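Methylaspartate ammonia-lyase (Citrobacter amalonaticus, PDB 1KKO) catalyses the reversible, magnesium-dependent anti elimination of ammonia from L-threo-3-methylaspartate to give mesaconate, a step of glutamate degradation. Local coordinates at residues A[1-6]-A[101-107]; A[96-101]-A[115-121]; A[131-136]-A[332-338]; A[345-349]-A[377-381]. All blocks are in the same frame, centred on the assembly; numbering follows the deposited sequence.

Contact 1. Residues A[1-6]-A[101-107]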
loop_
_atom_site.group_PDB
_atom_site.type_symbol
_atom_site.label_atom_id
_atom_site.label_comp_id
_atom_site.label_asym_id
_atom_site.label_seq_id
_atom_site.Cartn_x
_atom_site.Cartn_y
_atom_site.Cartn_z
HETATM N N MSE A 1 -15.405 -12.037 -27.277
HETATM C CA MSE A 1 -16.147 -11.401 -26.151
HETATM C C MSE A 1 -15.932 -9.904 -26.167
HETATM O O MSE A 1 -14.827 -9.429 -26.420
HETATM C CB MSE A 1 -15.703 -11.949 -24.807
HETATM C CG MSE A 1 -16.716 -11.631 -23.708
HETATM SE SE MSE A 1 -16.153 -12.284 -21.998
HETATM C CE MSE A 1 -16.229 -14.199 -22.356
ATOM N N LYS A 2 -17.017 -9.171 -25.978
ATOM C CA LYS A 2 -17.006 -7.721 -25.919
ATOM C C LYS A 2 -17.074 -7.097 -24.525
ATOM O O LYS A 2 -17.543 -7.703 -23.561
ATOM C CB LYS A 2 -18.232 -7.194 -26.678
ATOM C CG LYS A 2 -18.511 -7.832 -28.042
ATOM C CD LYS A 2 -17.436 -7.516 -29.030
ATOM C CE LYS A 2 -17.813 -7.978 -30.440
ATOM N NZ LYS A 2 -17.231 -9.303 -30.763
ATOM N N ILE A 3 -16.598 -5.861 -24.460
ATOM C CA ILE A 3 -16.821 -4.999 -23.321
ATOM C C ILE A 3 -18.252 -4.510 -23.426
ATOM O O ILE A 3 -18.667 -4.002 -24.475
ATOM C CB ILE A 3 -15.883 -3.787 -23.387
ATOM C CG1 ILE A 3 -14.434 -4.216 -23.209
ATOM C CG2 ILE A 3 -16.269 -2.757 -22.336
ATOM C CD1 ILE A 3 -13.440 -3.151 -23.637
ATOM N N LYS A 4 -19.015 -4.689 -22.359
ATOM C CA LYS A 4 -20.384 -4.193 -22.280
ATOM C C LYS A 4 -20.436 -2.751 -21.808
ATOM O O LYS A 4 -21.171 -1.940 -22.351
ATOM C CB LYS A 4 -21.190 -5.043 -21.301
ATOM C CG LYS A 4 -22.033 -6.118 -21.937
ATOM C CD LYS A 4 -22.964 -6.771 -20.927
ATOM C CE LYS A 4 -22.328 -6.932 -19.569
ATOM N NZ LYS A 4 -22.654 -5.796 -18.664
ATOM N N GLN A 5 -19.666 -2.438 -20.766
ATOM C CA GLN A 5 -19.710 -1.110 -20.180
ATOM C C GLN A 5 -18.329 -0.714 -19.711
ATOM O O GLN A 5 -17.597 -1.556 -19.202
ATOM C CB GLN A 5 -20.663 -1.087 -18.982
ATOM C CG GLN A 5 -20.906 0.306 -18.450
ATOM C CD GLN A 5 -22.154 0.444 -17.601
ATOM O OE1 GLN A 5 -22.824 -0.546 -17.286
ATOM N NE2 GLN A 5 -22.468 1.685 -17.230
ATOM N N ALA A 6 -17.989 0.557 -19.889
ATOM C CA ALA A 6 -16.712 1.098 -19.406
ATOM C C ALA A 6 -17.004 2.198 -18.387
ATOM O O ALA A 6 -17.850 3.064 -18.633
ATOM C CB ALA A 6 -15.910 1.655 -20.553
ATOM N N LEU A 101 -14.541 2.070 -26.250
ATOM C CA LEU A 101 -14.368 0.849 -25.469
ATOM C C LEU A 101 -15.606 -0.032 -25.476
ATOM O O LEU A 101 -15.506 -1.249 -25.608
ATOM C CB LEU A 101 -14.028 1.197 -24.020
ATOM C CG LEU A 101 -12.628 1.761 -23.794
ATOM C CD1 LEU A 101 -12.557 2.393 -22.420
ATOM C CD2 LEU A 101 -11.582 0.682 -23.961
ATOM N N GLU A 102 -16.771 0.579 -25.315
ATOM C CA GLU A 102 -17.992 -0.210 -25.236
ATOM C C GLU A 102 -18.220 -0.889 -26.590
ATOM O O GLU A 102 -18.096 -0.266 -27.648
ATOM C CB GLU A 102 -19.163 0.650 -24.769
ATOM C CG GLU A 102 -18.918 1.115 -23.337
ATOM C CD GLU A 102 -20.040 1.908 -22.715
ATOM O OE1 GLU A 102 -20.032 2.029 -21.463
ATOM O OE2 GLU A 102 -20.924 2.423 -23.444
ATOM N N GLY A 103 -18.488 -2.184 -26.543
ATOM C CA GLY A 103 -18.693 -2.973 -27.748
ATOM C C GLY A 103 -17.416 -3.514 -28.353
ATOM O O GLY A 103 -17.449 -4.295 -29.302
ATOM N N ARG A 104 -16.269 -3.111 -27.818
ATOM C CA ARG A 104 -14.990 -3.545 -28.354
ATOM C C ARG A 104 -14.680 -4.973 -27.961
ATOM O O ARG A 104 -14.901 -5.381 -26.816
ATOM C CB ARG A 104 -13.880 -2.614 -27.866
ATOM C CG ARG A 104 -12.456 -3.032 -28.180
ATOM C CD ARG A 104 -11.461 -1.928 -27.823
ATOM N NE ARG A 104 -11.770 -0.733 -28.591
ATOM C CZ ARG A 104 -11.179 -0.403 -29.732
ATOM N NH1 ARG A 104 -10.191 -1.144 -30.211
ATOM N NH2 ARG A 104 -11.573 0.685 -30.372
ATOM N N ASP A 105 -14.168 -5.742 -28.913
ATOM C CA ASP A 105 -13.804 -7.114 -28.649
ATOM C C ASP A 105 -12.478 -7.179 -27.902
ATOM O O ASP A 105 -11.541 -6.450 -28.227
ATOM C CB ASP A 105 -13.710 -7.925 -29.938
ATOM C CG ASP A 105 -13.716 -9.390 -29.660
ATOM O OD1 ASP A 105 -12.633 -9.941 -29.450
ATOM O OD2 ASP A 105 -14.769 -10.061 -29.564
ATOM N N VAL A 106 -12.394 -8.062 -26.912
ATOM C CA VAL A 106 -11.192 -8.197 -26.099
ATOM C C VAL A 106 -10.598 -9.595 -26.153
ATOM O O VAL A 106 -9.819 -9.973 -25.301
ATOM C CB VAL A 106 -11.441 -7.770 -24.614
ATOM C CG1 VAL A 106 -11.719 -6.300 -24.534
ATOM C CG2 VAL A 106 -12.570 -8.577 -24.011
ATOM N N ASP A 107 -10.953 -10.389 -27.163
ATOM C CA ASP A 107 -10.363 -11.716 -27.248
ATOM C C ASP A 107 -8.849 -11.644 -27.370
ATOM O O ASP A 107 -8.161 -12.560 -26.963
ATOM C CB ASP A 107 -10.920 -12.498 -28.425
ATOM C CG ASP A 107 -12.297 -13.040 -28.153
ATOM O OD1 ASP A 107 -12.794 -12.911 -27.005
ATOM O OD2 ASP A 107 -12.955 -13.629 -29.044
#
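Ile3 is the apolar centre: its CA-to-CB bond points toward segment 101-107, CG1 lying 3.7 Å from Val106 CG1 and CD1 4.3 Å from Leu101 CD2. Ala6, also facing the loop, adds CB at 3.9 Å from Leu101 CD1. Around these side chains the backbones join. Ile3 N donates to Arg104 O (2.9 Å), Gly103 N to Ile3 O (2.8 Å) and Val106 N to Met1 O (2.8 Å), while Lys2 and Asp105 form a single beta bridge. The loop first reverses in a type II turn from Leu101 to Arg104, where Gly103 takes a positive phi that would jam a CB against the preceding carbonyl. At one end Glu102 OE1 accepts from Ala6 N (3.0 Å). At the other, Asp105 OD2 meets Lys2 NZ at 2.8 Å and the terminal Met1 N at 3.1 Å, and Met1 N also reaches Asp107 OD1 at 2.8 Å, a salt-bridge network around the chain start. Asp105 OD1 closes an Asx turn onto Asp107 N (2.9 Å). Strand 3-18 pairs with strand 47-59 in the antiparallel sheet of the N-terminal domain, and this loop joins its edge to helices 86-101 and 110-118, the alpha+beta arrangement of enolase-superfamily capping domains.

Contact 2. Residues A[96-101]-A[115-121]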
loop_
_atom_site.group_PDB
_atom_site.type_symbol
_atom_site.label_atom_id
_atom_site.label_comp_id
_atom_site.label_asym_id
_atom_site.label_seq_id
_atom_site.Cartn_x
_atom_site.Cartn_y
_atom_site.Cartn_z
ATOM N N HIS A 96 -14.780 10.904 -24.902
ATOM C CA HIS A 96 -13.970 10.501 -26.040
ATOM C C HIS A 96 -13.534 9.053 -26.055
ATOM O O HIS A 96 -13.205 8.523 -27.107
ATOM C CB HIS A 96 -12.692 11.335 -26.074
ATOM C CG HIS A 96 -12.922 12.795 -26.281
ATOM N ND1 HIS A 96 -12.427 13.756 -25.426
ATOM C CD2 HIS A 96 -13.571 13.464 -27.262
ATOM C CE1 HIS A 96 -12.778 14.951 -25.864
ATOM N NE2 HIS A 96 -13.472 14.803 -26.978
ATOM N N ILE A 97 -13.476 8.416 -24.891
ATOM C CA ILE A 97 -12.927 7.078 -24.829
ATOM C C ILE A 97 -13.963 5.999 -24.543
ATOM O O ILE A 97 -13.890 4.918 -25.111
ATOM C CB ILE A 97 -11.760 7.055 -23.813
ATOM C CG1 ILE A 97 -10.680 8.074 -24.214
ATOM C CG2 ILE A 97 -11.178 5.655 -23.697
ATOM C CD1 ILE A 97 -10.083 7.866 -25.621
ATOM N N LYS A 98 -14.919 6.286 -23.670
ATOM C CA LYS A 98 -15.970 5.316 -23.386
ATOM C C LYS A 98 -16.600 4.710 -24.662
ATOM O O LYS A 98 -16.734 3.497 -24.752
ATOM C CB LYS A 98 -17.034 5.930 -22.480
ATOM C CG LYS A 98 -18.153 4.969 -22.101
ATOM C CD LYS A 98 -19.198 5.583 -21.162
ATOM C CE LYS A 98 -18.933 7.024 -20.807
ATOM N NZ LYS A 98 -19.265 7.278 -19.380
ATOM N N PRO A 99 -16.989 5.520 -25.651
ATOM C CA PRO A 99 -17.579 4.957 -26.878
ATOM C C PRO A 99 -16.635 4.099 -27.708
ATOM O O PRO A 99 -17.069 3.296 -28.535
ATOM C CB PRO A 99 -17.986 6.193 -27.674
ATOM C CG PRO A 99 -18.103 7.260 -26.688
ATOM C CD PRO A 99 -16.999 6.992 -25.677
ATOM N N LEU A 100 -15.335 4.281 -27.517
ATOM C CA LEU A 100 -14.360 3.474 -28.219
ATOM C C LEU A 100 -14.119 2.154 -27.510
ATOM O O LEU A 100 -13.547 1.227 -28.081
ATOM C CB LEU A 100 -13.046 4.238 -28.377
ATOM C CG LEU A 100 -13.163 5.512 -29.216
ATOM C CD1 LEU A 100 -11.877 6.327 -29.200
ATOM C CD2 LEU A 100 -13.538 5.157 -30.630
ATOM N N LEU A 101 -14.541 2.070 -26.250
ATOM C CA LEU A 101 -14.368 0.849 -25.469
ATOM C C LEU A 101 -15.606 -0.032 -25.476
ATOM O O LEU A 101 -15.506 -1.249 -25.608
ATOM C CB LEU A 101 -14.028 1.197 -24.020
ATOM C CG LEU A 101 -12.628 1.761 -23.794
ATOM C CD1 LEU A 101 -12.557 2.393 -22.420
ATOM C CD2 LEU A 101 -11.582 0.682 -23.961
ATOM N N PHE A 115 -4.155 0.433 -30.713
ATOM C CA PHE A 115 -5.124 1.429 -31.125
ATOM C C PHE A 115 -5.107 2.620 -30.188
ATOM O O PHE A 115 -4.985 3.758 -30.617
ATOM C CB PHE A 115 -6.530 0.842 -31.216
ATOM C CG PHE A 115 -7.588 1.873 -31.437
ATOM C CD1 PHE A 115 -7.863 2.341 -32.710
ATOM C CD2 PHE A 115 -8.289 2.404 -30.378
ATOM C CE1 PHE A 115 -8.819 3.301 -32.908
ATOM C CE2 PHE A 115 -9.243 3.372 -30.579
ATOM C CZ PHE A 115 -9.508 3.813 -31.854
ATOM N N PHE A 116 -5.211 2.360 -28.889
ATOM C CA PHE A 116 -5.206 3.462 -27.941
ATOM C C PHE A 116 -3.845 4.104 -27.773
ATOM O O PHE A 116 -3.771 5.269 -27.418
ATOM C CB PHE A 116 -5.783 3.020 -26.591
ATOM C CG PHE A 116 -7.248 2.769 -26.656
ATOM C CD1 PHE A 116 -8.132 3.820 -26.748
ATOM C CD2 PHE A 116 -7.747 1.485 -26.688
ATOM C CE1 PHE A 116 -9.494 3.591 -26.847
ATOM C CE2 PHE A 116 -9.113 1.252 -26.799
ATOM C CZ PHE A 116 -9.974 2.304 -26.877
ATOM N N ASP A 117 -2.777 3.368 -28.060
ATOM C CA ASP A 117 -1.451 3.939 -27.894
ATOM C C ASP A 117 -1.147 5.007 -28.932
ATOM O O ASP A 117 -0.303 5.861 -28.678
ATOM C CB ASP A 117 -0.368 2.868 -27.956
ATOM C CG ASP A 117 0.817 3.210 -27.098
ATOM O OD1 ASP A 117 0.621 3.550 -25.899
ATOM O OD2 ASP A 117 1.973 3.164 -27.538
ATOM N N LYS A 118 -1.825 4.945 -30.081
ATOM C CA LYS A 118 -1.586 5.854 -31.205
ATOM C C LYS A 118 -2.739 6.821 -31.479
ATOM O O LYS A 118 -2.658 7.666 -32.378
ATOM C CB LYS A 118 -1.319 5.038 -32.465
ATOM C CG LYS A 118 -0.001 4.288 -32.459
ATOM C CD LYS A 118 -0.098 2.934 -31.802
ATOM C CE LYS A 118 0.819 1.946 -32.480
ATOM N NZ LYS A 118 2.082 2.607 -32.969
ATOM N N LEU A 119 -3.805 6.704 -30.702
ATOM C CA LEU A 119 -4.965 7.563 -30.854
ATOM C C LEU A 119 -4.652 9.032 -30.569
ATOM O O LEU A 119 -3.980 9.351 -29.606
ATOM C CB LEU A 119 -6.046 7.084 -29.893
ATOM C CG LEU A 119 -7.390 7.781 -30.037
ATOM C CD1 LEU A 119 -8.030 7.465 -31.375
ATOM C CD2 LEU A 119 -8.313 7.374 -28.902
ATOM N N ARG A 120 -5.171 9.931 -31.404
ATOM C CA ARG A 120 -5.014 11.363 -31.152
ATOM C C ARG A 120 -6.365 12.068 -31.067
ATOM O O ARG A 120 -7.248 11.848 -31.907
ATOM C CB ARG A 120 -4.154 12.026 -32.223
ATOM C CG ARG A 120 -2.695 11.645 -32.138
ATOM C CD ARG A 120 -1.883 12.087 -33.335
ATOM N NE ARG A 120 -0.488 11.679 -33.211
ATOM C CZ ARG A 120 0.439 12.383 -32.574
ATOM N NH1 ARG A 120 0.129 13.536 -32.000
ATOM N NH2 ARG A 120 1.681 11.928 -32.509
ATOM N N ILE A 121 -6.515 12.905 -30.047
ATOM C CA ILE A 121 -7.735 13.668 -29.809
ATOM C C ILE A 121 -7.324 15.124 -29.872
ATOM O O ILE A 121 -6.424 15.548 -29.140
ATOM C CB ILE A 121 -8.317 13.374 -28.412
ATOM C CG1 ILE A 121 -8.632 11.883 -28.242
ATOM C CG2 ILE A 121 -9.560 14.226 -28.167
ATOM C CD1 ILE A 121 -9.793 11.407 -29.061
#
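Phe115 opens the segment with its ring edge toward Leu100, CE2 lying 4.2 Å from Leu100 CD1. Phe116 makes the broadest contact: its CZ is 3.7 Å from Leu101 CD2, its CE1 is 3.9 Å from Leu100 CB and 4.1 Å from Ile97 CG2, so one ring spans three residues along the last turns of helix 86-101. Farther along, Leu119 turns CD2 back to the same helix, 3.7 Å from Leu100 CD1 and 3.8 Å from Ile97 CD1. Ile121, on strand 120-121, finishes the row with a CH-pi contact: CG2 stands 3.9 Å from the centroid of the His96 ring, almost on the ring normal. No hydrogen bond joins the two segments; they meet through apolar side chains and the one CH-pi contact. Phe116 also rests on Leu134 and Leu138 of helix 128-146, while Ile97 and Leu101 touch Leu134 there and Phe8 of strand 3-18. Helix 86-101 thus packs on strand 3-18 and on helices 110-118 and 128-146.

Contact 3. Residues A[131-136]-A[332-338]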
loop_
_atom_site.group_PDB
_atom_site.type_symbol
_atom_site.label_atom_id
_atom_site.label_comp_id
_atom_site.label_asym_id
_atom_site.label_seq_id
_atom_site.Cartn_x
_atom_site.Cartn_y
_atom_site.Cartn_z
ATOM N N ARG A 131 -3.054 6.001 -21.502
ATOM C CA ARG A 131 -2.662 4.813 -22.221
ATOM C C ARG A 131 -2.238 3.719 -21.234
ATOM O O ARG A 131 -2.532 2.545 -21.428
ATOM C CB ARG A 131 -1.534 5.148 -23.179
ATOM C CG ARG A 131 -1.993 6.066 -24.297
ATOM C CD ARG A 131 -0.899 6.360 -25.263
ATOM N NE ARG A 131 -0.032 7.487 -24.993
ATOM C CZ ARG A 131 1.277 7.506 -25.293
ATOM N NH1 ARG A 131 1.919 6.425 -25.768
ATOM N NH2 ARG A 131 1.952 8.601 -25.070
ATOM N N TYR A 132 -1.558 4.115 -20.158
ATOM C CA TYR A 132 -1.140 3.173 -19.129
ATOM C C TYR A 132 -2.359 2.475 -18.515
ATOM O O TYR A 132 -2.426 1.247 -18.475
ATOM C CB TYR A 132 -0.363 3.931 -18.063
ATOM C CG TYR A 132 0.394 3.133 -17.035
ATOM C CD1 TYR A 132 1.226 2.086 -17.394
ATOM C CD2 TYR A 132 0.319 3.479 -15.681
ATOM C CE1 TYR A 132 1.944 1.391 -16.438
ATOM C CE2 TYR A 132 1.053 2.807 -14.722
ATOM C CZ TYR A 132 1.873 1.756 -15.106
ATOM O OH TYR A 132 2.628 1.058 -14.189
ATOM N N GLY A 133 -3.328 3.254 -18.048
ATOM C CA GLY A 133 -4.499 2.674 -17.415
ATOM C C GLY A 133 -5.391 1.882 -18.352
ATOM O O GLY A 133 -5.872 0.814 -18.001
ATOM N N LEU A 134 -5.657 2.423 -19.536
ATOM C CA LEU A 134 -6.472 1.705 -20.499
ATOM C C LEU A 134 -5.849 0.369 -20.847
ATOM O O LEU A 134 -6.521 -0.651 -20.900
ATOM C CB LEU A 134 -6.657 2.508 -21.783
ATOM C CG LEU A 134 -7.491 3.779 -21.695
ATOM C CD1 LEU A 134 -7.500 4.455 -23.051
ATOM C CD2 LEU A 134 -8.916 3.491 -21.240
ATOM N N SER A 135 -4.547 0.373 -21.088
ATOM C CA SER A 135 -3.876 -0.851 -21.501
ATOM C C SER A 135 -3.869 -1.904 -20.384
ATOM O O SER A 135 -3.991 -3.103 -20.641
ATOM C CB SER A 135 -2.471 -0.546 -21.998
ATOM O OG SER A 135 -1.635 -0.127 -20.947
ATOM N N GLN A 136 -3.754 -1.468 -19.128
ATOM C CA GLN A 136 -3.858 -2.406 -18.014
ATOM C C GLN A 136 -5.226 -3.080 -18.028
ATOM O O GLN A 136 -5.330 -4.279 -17.917
ATOM C CB GLN A 136 -3.709 -1.712 -16.669
ATOM C CG GLN A 136 -2.335 -1.177 -16.328
ATOM C CD GLN A 136 -2.457 -0.182 -15.209
ATOM O OE1 GLN A 136 -3.203 -0.415 -14.254
ATOM N NE2 GLN A 136 -1.764 0.940 -15.324
ATOM N N THR A 332 7.620 2.526 -15.897
ATOM C CA THR A 332 6.443 2.033 -16.593
ATOM C C THR A 332 5.367 3.042 -17.002
ATOM O O THR A 332 4.945 2.993 -18.134
ATOM C CB THR A 332 5.827 0.812 -15.878
ATOM O OG1 THR A 332 5.374 1.165 -14.564
ATOM C CG2 THR A 332 6.844 -0.328 -15.710
ATOM N N PRO A 333 4.903 3.969 -16.159
ATOM C CA PRO A 333 3.815 4.843 -16.625
ATOM C C PRO A 333 4.229 5.703 -17.813
ATOM O O PRO A 333 3.403 6.080 -18.629
ATOM C CB PRO A 333 3.498 5.708 -15.393
ATOM C CG PRO A 333 4.055 4.965 -14.241
ATOM C CD PRO A 333 5.291 4.294 -14.773
ATOM N N ASP A 334 5.512 6.015 -17.902
ATOM C CA ASP A 334 6.000 6.874 -18.969
ATOM C C ASP A 334 6.021 6.224 -20.348
ATOM O O ASP A 334 6.192 6.918 -21.344
ATOM C CB ASP A 334 7.397 7.366 -18.637
ATOM C CG ASP A 334 7.430 8.352 -17.498
ATOM O OD1 ASP A 334 6.469 9.158 -17.346
ATOM O OD2 ASP A 334 8.412 8.385 -16.731
ATOM N N LEU A 335 5.844 4.917 -20.403
ATOM C CA LEU A 335 5.834 4.218 -21.683
ATOM C C LEU A 335 4.447 4.203 -22.304
ATOM O O LEU A 335 4.294 3.745 -23.417
ATOM C CB LEU A 335 6.336 2.783 -21.540
ATOM C CG LEU A 335 7.857 2.666 -21.491
ATOM C CD1 LEU A 335 8.395 2.907 -20.094
ATOM C CD2 LEU A 335 8.310 1.330 -22.032
ATOM N N GLY A 336 3.429 4.706 -21.610
ATOM C CA GLY A 336 2.079 4.666 -22.161
ATOM C C GLY A 336 1.505 3.256 -22.057
ATOM O O GLY A 336 1.418 2.706 -20.975
ATOM N N GLY A 337 1.092 2.669 -23.165
ATOM C CA GLY A 337 0.517 1.345 -23.107
ATOM C C GLY A 337 1.531 0.333 -22.604
ATOM O O GLY A 337 2.707 0.352 -22.998
ATOM N N ILE A 338 1.071 -0.616 -21.794
ATOM C CA ILE A 338 1.984 -1.558 -21.154
ATOM C C ILE A 338 2.584 -2.563 -22.126
ATOM O O ILE A 338 3.554 -3.223 -21.801
ATOM C CB ILE A 338 1.305 -2.257 -19.963
ATOM C CG1 ILE A 338 0.105 -3.087 -20.401
ATOM C CG2 ILE A 338 0.932 -1.233 -18.894
ATOM C CD1 ILE A 338 -0.496 -3.911 -19.259
#
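Tyr132 lays one ring face over Pro333, whose CA stands 3.6 Å from the ring centroid and nearly on its normal, a CH-pi contact; Pro333 CG adds 3.7 Å to Tyr132 CE2. Ile338 CG2 packs at 3.7 Å from Tyr132 CD1. At the ring's tip Thr332 OG1 donates to Tyr132 OH (2.8 Å), and that hydroxyl is also hydrogen-bonded to Glu363. One turn along the helix, Ser135 OG accepts from Ile338 N (2.9 Å). Gly336 and Gly337 let the backbones come close: Tyr132 CA lies 4.7 Å from Gly336 CA and 3.2 Å from Gly336 O, a CA-H...O contact. Gly336 has positive phi, and a CB there would clash with Arg131 NH1, since its CA already lies over one face of that guanidinium. Arg131 is fixed further by Leu126 O and by a salt bridge to Asp117. The 332-338 segment follows Lys331, the proton acceptor, whose side chain is about 4 Å from that of Pro333. It leads from barrel strand 327-330 into helix 339-351, and through these contacts helix 128-146 of the N-terminal domain sits on a barrel loop beside the active site, next to helix 365-378, which Tyr132 touches at Ser367 and Cys371.

Contact 4. Residues A[345-349]-A[377-381]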
loop_
_atom_site.group_PDB
_atom_site.type_symbol
_atom_site.label_atom_id
_atom_site.label_comp_id
_atom_site.label_asym_id
_atom_site.label_seq_id
_atom_site.Cartn_x
_atom_site.Cartn_y
_atom_site.Cartn_z
ATOM N N VAL A 345 11.415 -4.455 -22.505
ATOM C CA VAL A 345 12.160 -5.446 -21.751
ATOM C C VAL A 345 12.779 -6.472 -22.712
ATOM O O VAL A 345 13.952 -6.836 -22.581
ATOM C CB VAL A 345 11.261 -6.151 -20.713
ATOM C CG1 VAL A 345 11.980 -7.323 -20.118
ATOM C CG2 VAL A 345 10.828 -5.186 -19.619
ATOM N N LEU A 346 11.991 -6.956 -23.656
ATOM C CA LEU A 346 12.491 -7.926 -24.637
ATOM C C LEU A 346 13.617 -7.326 -25.475
ATOM O O LEU A 346 14.580 -8.027 -25.796
ATOM C CB LEU A 346 11.363 -8.412 -25.551
ATOM C CG LEU A 346 10.213 -9.171 -24.875
ATOM C CD1 LEU A 346 9.261 -9.765 -25.877
ATOM C CD2 LEU A 346 10.683 -10.238 -23.919
ATOM N N TYR A 347 13.525 -6.049 -25.829
ATOM C CA TYR A 347 14.566 -5.410 -26.629
ATOM C C TYR A 347 15.854 -5.357 -25.826
ATOM O O TYR A 347 16.941 -5.675 -26.333
ATOM C CB TYR A 347 14.143 -3.998 -27.070
ATOM C CG TYR A 347 15.061 -3.436 -28.120
ATOM C CD1 TYR A 347 14.801 -3.638 -29.458
ATOM C CD2 TYR A 347 16.187 -2.723 -27.776
ATOM C CE1 TYR A 347 15.637 -3.141 -30.436
ATOM C CE2 TYR A 347 17.046 -2.248 -28.735
ATOM C CZ TYR A 347 16.762 -2.451 -30.065
ATOM O OH TYR A 347 17.614 -1.954 -31.029
ATOM N N CYS A 348 15.752 -4.960 -24.563
ATOM C CA CYS A 348 16.919 -4.923 -23.690
ATOM C C CYS A 348 17.538 -6.302 -23.585
ATOM O O CYS A 348 18.750 -6.468 -23.769
ATOM C CB CYS A 348 16.541 -4.441 -22.290
ATOM S SG CYS A 348 16.150 -2.680 -22.191
ATOM N N ASN A 349 16.710 -7.297 -23.280
ATOM C CA ASN A 349 17.209 -8.657 -23.094
ATOM C C ASN A 349 17.920 -9.191 -24.335
ATOM O O ASN A 349 18.952 -9.837 -24.227
ATOM C CB ASN A 349 16.080 -9.610 -22.676
ATOM C CG ASN A 349 15.564 -9.340 -21.269
ATOM O OD1 ASN A 349 16.125 -8.532 -20.556
ATOM N ND2 ASN A 349 14.508 -10.044 -20.872
ATOM N N ALA A 377 6.155 -12.395 -17.333
ATOM C CA ALA A 377 6.190 -12.824 -18.724
ATOM C C ALA A 377 7.468 -12.386 -19.439
ATOM O O ALA A 377 8.124 -13.191 -20.086
ATOM C CB ALA A 377 4.992 -12.292 -19.469
ATOM N N ALA A 378 7.827 -11.118 -19.310
ATOM C CA ALA A 378 8.914 -10.539 -20.097
ATOM C C ALA A 378 10.311 -10.767 -19.548
ATOM O O ALA A 378 11.281 -10.697 -20.294
ATOM C CB ALA A 378 8.656 -9.048 -20.312
ATOM N N ARG A 379 10.425 -10.964 -18.239
ATOM C CA ARG A 379 11.677 -11.315 -17.581
ATOM C C ARG A 379 12.705 -10.205 -17.471
ATOM O O ARG A 379 13.849 -10.356 -17.888
ATOM C CB ARG A 379 12.319 -12.529 -18.267
ATOM C CG ARG A 379 11.382 -13.699 -18.446
ATOM C CD ARG A 379 10.624 -14.052 -17.217
ATOM N NE ARG A 379 11.519 -14.289 -16.102
ATOM C CZ ARG A 379 11.104 -14.590 -14.888
ATOM N NH1 ARG A 379 9.796 -14.678 -14.653
ATOM N NH2 ARG A 379 11.977 -14.814 -13.917
ATOM N N PRO A 380 12.335 -9.084 -16.873
ATOM C CA PRO A 380 13.336 -8.058 -16.607
ATOM C C PRO A 380 14.276 -8.568 -15.508
ATOM O O PRO A 380 13.956 -9.515 -14.794
ATOM C CB PRO A 380 12.497 -6.883 -16.093
ATOM C CG PRO A 380 11.324 -7.561 -15.434
ATOM C CD PRO A 380 10.999 -8.698 -16.375
HETATM N N MSE A 381 15.424 -7.928 -15.373
HETATM C CA MSE A 381 16.385 -8.255 -14.338
HETATM C C MSE A 381 16.005 -7.765 -12.944
HETATM O O MSE A 381 16.489 -8.298 -11.954
HETATM C CB MSE A 381 17.714 -7.613 -14.728
HETATM C CG MSE A 381 18.729 -8.614 -15.138
HETATM SE SE MSE A 381 19.586 -9.246 -13.546
HETATM C CE MSE A 381 20.985 -7.980 -13.386
#
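Helix 339-351 passes the place where helix 365-378 ends, in the C-terminal TIM barrel of this enolase-superfamily enzyme; strand 354-357 lies between the two helices in sequence. Over 345-349 the backbone is regular helix, Asn349 N bonding to Val345 O at 2.9 Å. On the other side the helix stops after Ala378: Arg379 leaves helical angles with positive phi, and Pro380 continues extended toward strand 382-384. The closest approach of the CA atoms is Val345 to Pro380, 5.9 Å. Val345 turns its side chain into this bend. Its CG1 lies 3.7 Å from Ala378 CB, 4.1 Å from Pro380 CB and 3.5 Å from Ala378 O, so a single methyl spans the helix end and the first residues beyond it. Leu346 CD2 lies 3.7 Å from Ala378 O and 4.3 Å from Ala378 CB. Val345 also touches Ala355 and Pro380 touches Gln357, both on strand 354-357, which places the contact in the helical layer against the barrel wall. The Arg379 side chain leads away to the carbonyl of Glu165. Just past the helix, the Arg379 carbonyl is bonded across the interface: Asn349 ND2 donates to Arg379 O at 3.1 Å.

Overall arrangement
Contacts 1 and 2 interlock along the chain: their segments alternate and share Leu101, and their centres lie 13 Å apart, both within the N-terminal domain. Contact 3 follows in sequence, its centre 13 Å from that of contact 2, and joins this domain to the barrel. Asp117 is one link between contacts 2 and 3: its OD1 forms a salt bridge with Arg131 NH1 (3.2 Å) and lies 2.9 Å from Gly337 N, a probable hydrogen bond. Leu134 of helix 128-146 packs on Leu101 and Phe116. Contact 4, last along the chain and wholly within the barrel, is about 17 Å from contact 3 between centres; helix 339-351 carries its first segment. Contact 3 alone lies beside the active site.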